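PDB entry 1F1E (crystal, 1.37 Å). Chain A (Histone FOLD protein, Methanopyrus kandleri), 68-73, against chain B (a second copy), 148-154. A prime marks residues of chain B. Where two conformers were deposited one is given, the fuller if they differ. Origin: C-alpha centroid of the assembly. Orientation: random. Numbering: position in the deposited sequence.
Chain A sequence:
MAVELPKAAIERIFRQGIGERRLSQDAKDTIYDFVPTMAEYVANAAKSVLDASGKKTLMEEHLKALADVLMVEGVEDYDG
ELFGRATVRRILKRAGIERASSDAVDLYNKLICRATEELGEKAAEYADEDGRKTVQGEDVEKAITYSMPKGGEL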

ATOM      1  N   ASP A  68       6.009   7.380   1.973  1.00 22.77           N
ATOM      2  CA  ASP A  68       6.872   6.419   2.701  1.00 26.44           C
ATOM      3  C   ASP A  68       6.036   5.177   2.799  1.00 24.14           C
ATOM      4  O   ASP A  68       6.523   4.026   2.501  1.00 27.24           O
ATOM      5  CB  ASP A  68       7.516   7.050   3.924  0.66 27.24           C
ATOM      6  CG  ASP A  68       7.018   7.393   5.296  0.66 24.90           C
ATOM      7  N   VAL A  69       4.728   5.181   3.062  1.00 25.48           N
ATOM      8  CA  VAL A  69       4.048   3.900   3.177  1.00 28.81           C
ATOM      9  C   VAL A  69       3.728   3.226   1.838  1.00 25.04           C
ATOM     10  O   VAL A  69       3.723   2.001   1.691  1.00 26.51           O
ATOM     11  CB  VAL A  69       2.753   3.876   4.023  1.00 30.00           C
ATOM     12  CG1 VAL A  69       2.763   4.932   5.135  1.00 31.86           C
ATOM     13  CG2 VAL A  69       1.571   3.939   3.061  1.00 37.18           C
ATOM     14  N   LEU A  70       3.481   3.980   0.764  1.00 20.61           N
ATOM     15  CA  LEU A  70       3.344   3.357  -0.541  1.00 18.66           C
ATOM     16  C   LEU A  70       4.689   2.979  -1.161  1.00 18.06           C
ATOM     17  O   LEU A  70       4.688   2.302  -2.218  1.00 19.29           O
ATOM     18  CB  LEU A  70       2.603   4.320  -1.493  1.00 18.66           C
ATOM     19  CG  LEU A  70       1.171   4.620  -1.020  1.00 19.63           C
ATOM     20  CD1 LEU A  70       0.567   5.738  -1.841  1.00 22.17           C
ATOM     21  CD2 LEU A  70       0.337   3.342  -1.149  1.00 26.98           C
HETATM   22  N   MSE A  71       5.763   3.417  -0.561  1.00 16.86           N
HETATM   23  CA  MSE A  71       7.132   3.097  -0.983  1.00 15.93           C
HETATM   24  C   MSE A  71       7.375   3.619  -2.413  1.00 15.48           C
HETATM   25  O   MSE A  71       8.083   3.062  -3.207  1.00 15.23           O
HETATM   26  CB  MSE A  71       7.527   1.662  -0.838  0.59 17.35           C
HETATM   27  CG  MSE A  71       7.518   1.192   0.653  0.59 16.61           C
HETATM   28 SE   MSE A  71       7.570  -0.641   0.667  0.59 14.90          SE
HETATM   29  CE  MSE A  71       5.878  -0.900   0.089  0.59 16.48           C
ATOM     30  N   VAL A  72       6.841   4.791  -2.723  1.00 16.45           N
ATOM     31  CA  VAL A  72       7.119   5.459  -3.982  1.00 16.09           C
ATOM     32  C   VAL A  72       8.475   6.151  -3.851  1.00 18.05           C
ATOM     33  O   VAL A  72       8.717   6.951  -2.917  1.00 17.99           O
ATOM     34  CB  VAL A  72       6.012   6.472  -4.302  1.00 15.71           C
ATOM     35  CG1 VAL A  72       6.262   7.224  -5.582  1.00 17.85           C
ATOM     36  CG2 VAL A  72       4.645   5.754  -4.405  1.00 17.36           C
ATOM     37  N   GLU A  73       9.484   5.848  -4.665  1.00 19.50           N
ATOM     38  CA  GLU A  73      10.802   6.402  -4.554  1.00 22.01           C
ATOM     39  C   GLU A  73      10.910   7.674  -5.375  1.00 21.55           C
ATOM     40  O   GLU A  73      10.212   7.695  -6.389  1.00 24.38           O
ATOM     41  CB  GLU A  73      11.914   5.455  -5.053  1.00 22.75           C
ATOM     42  CG  GLU A  73      11.802   4.124  -4.398  1.00 24.49           C
ATOM     43  CD  GLU A  73      12.645   4.096  -3.119  1.00 24.33           C
ATOM     44  OE1 GLU A  73      13.635   4.838  -2.958  1.00 24.94           O
ATOM     45  OE2 GLU A  73      12.233   3.283  -2.282  1.00 26.09           O
TER
HETATM   46  N   MSE B 148      -0.038  -6.564  -1.290  1.00 11.63           N
HETATM   47  CA  MSE B 148       0.788  -5.565  -0.651  1.00 10.95           C
HETATM   48  C   MSE B 148       1.376  -4.595  -1.684  1.00  9.34           C
HETATM   49  O   MSE B 148       1.565  -4.911  -2.857  1.00  9.48           O
HETATM   50  CB  MSE B 148       1.914  -6.268   0.145  0.51 11.36           C
HETATM   51  CG  MSE B 148       1.486  -6.964   1.401  0.51 11.73           C
HETATM   52 SE   MSE B 148       1.033  -5.926   2.831  0.51 14.32          SE
HETATM   53  CE  MSE B 148      -0.697  -6.488   2.936  0.51 19.53           C
ATOM     54  N   PRO B 149       1.745  -3.414  -1.263  1.00  9.33           N
ATOM     55  CA  PRO B 149       2.470  -2.505  -2.145  1.00  9.22           C
ATOM     56  C   PRO B 149       3.842  -3.089  -2.453  1.00  8.87           C
ATOM     57  O   PRO B 149       4.424  -3.799  -1.671  1.00  8.74           O
ATOM     58  CB  PRO B 149       2.573  -1.255  -1.275  0.52  9.97           C
ATOM     59  CG  PRO B 149       2.552  -1.811   0.120  0.52 10.21           C
ATOM     60  CD  PRO B 149       1.515  -2.888   0.098  0.52 10.48           C
ATOM     61  N   LYS B 150       4.367  -2.703  -3.589  1.00  9.30           N
ATOM     62  CA  LYS B 150       5.734  -3.079  -3.995  1.00  9.27           C
ATOM     63  C   LYS B 150       5.893  -4.588  -3.928  1.00  8.17           C
ATOM     64  O   LYS B 150       6.968  -5.087  -3.587  1.00  9.73           O
ATOM     65  CB  LYS B 150       6.790  -2.307  -3.194  1.00 11.18           C
ATOM     66  CG  LYS B 150       6.770  -0.849  -3.554  1.00 14.95           C
ATOM     67  CD  LYS B 150       7.344  -0.580  -4.950  1.00 20.43           C
ATOM     68  CE  LYS B 150       7.269   0.972  -4.925  1.00 22.79           C
ATOM     69  NZ  LYS B 150       6.989   1.360  -6.269  1.00 29.65           N
ATOM     70  N   GLY B 151       4.842  -5.308  -4.277  1.00  8.10           N
ATOM     71  CA  GLY B 151       4.883  -6.747  -4.356  1.00  8.88           C
ATOM     72  C   GLY B 151       5.140  -7.401  -3.034  1.00  8.30           C
ATOM     73  O   GLY B 151       5.554  -8.536  -2.930  1.00 12.04           O
ATOM     74  N   GLY B 152       4.946  -6.688  -1.948  1.00  9.06           N
ATOM     75  CA  GLY B 152       5.232  -7.264  -0.638  1.00 10.75           C
ATOM     76  C   GLY B 152       6.689  -7.202  -0.311  1.00  9.95           C
ATOM     77  O   GLY B 152       7.025  -7.835   0.690  1.00 12.54           O
ATOM     78  N   GLU B 153       7.516  -6.501  -1.036  1.00 10.27           N
ATOM     79  CA  GLU B 153       8.911  -6.343  -0.662  1.00 11.27           C
ATOM     80  C   GLU B 153       9.072  -5.233   0.348  1.00 11.20           C
ATOM     81  O   GLU B 153       9.539  -4.142   0.090  1.00 13.54           O
ATOM     82  CB  GLU B 153       9.699  -6.152  -1.972  1.00 11.33           C
ATOM     83  CG  GLU B 153       9.567  -7.390  -2.821  1.00 10.97           C
ATOM     84  CD  GLU B 153      10.652  -7.610  -3.857  1.00 11.53           C
ATOM     85  OE1 GLU B 153      11.212  -6.575  -4.336  1.00 14.27           O
ATOM     86  OE2 GLU B 153      10.926  -8.790  -4.167  1.00 11.16           O
ATOM     87  N   LEU B 154       8.567  -5.558   1.521  1.00 12.60           N
ATOM     88  CA  LEU B 154       8.378  -4.629   2.610  1.00 12.61           C
ATOM     89  C   LEU B 154       9.540  -4.595   3.591  1.00 13.25           C
ATOM     90  O   LEU B 154      10.418  -5.479   3.426  1.00 13.38           O
ATOM     91  CB  LEU B 154       7.108  -4.991   3.427  1.00 12.62           C
ATOM     92  CG  LEU B 154       5.827  -5.129   2.697  1.00 11.20           C
ATOM     93  CD1 LEU B 154       4.690  -5.529   3.671  1.00 14.85           C
ATOM     94  CD2 LEU B 154       5.460  -3.867   1.883  1.00 14.25           C
ATOM     95  OXT LEU B 154       9.505  -3.670   4.449  1.00 16.58           O
TER

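No hydrogen bond joins these two stretches; a single selenomethionine side chain, that of Met71, buries most of chain A's share of the contact. It stands just past the end of a helix, where its positive phi closes a Schellman motif and a weak bond runs from its N to Asp68 O (3.2 Å). Its CA-to-CB bond points toward the other copy, and the chain extends with chi2 near t before turning at chi3, in m. The backbones come nearest where Leu70 CA lies 6.1 Å from Pro149′ CA and Met71 CA lies 7.0 Å from Lys150′ CA, a separation bridged by side chains.

The terminal methyl is thereby carried among apolar carbons: Met71 CE lies 3.4 Å from Pro149′ CG and 3.5 Å from Leu154′ CD2. A long, flexible, unbranched side chain suits such a site, since its tip can settle against both the compact proline ring and the branched leucine. Met71 CE also rests 3.7 Å from Lys150′ CB, so the lysine contributes its aliphatic part here, while its NZ is hydrogen-bonded elsewhere in the structure.

Chain B brings these partners together by folding on itself. Gly152′ N bonds to Pro149′ O (2.9 Å) and Glu153′ N to Lys150′ O (3.0 Å), curling the C-terminal segment. Gly151′ and Gly152′ both have positive phi, which favours glycine; at Gly152′ a CB would also be jammed against the preceding carbonyl oxygen.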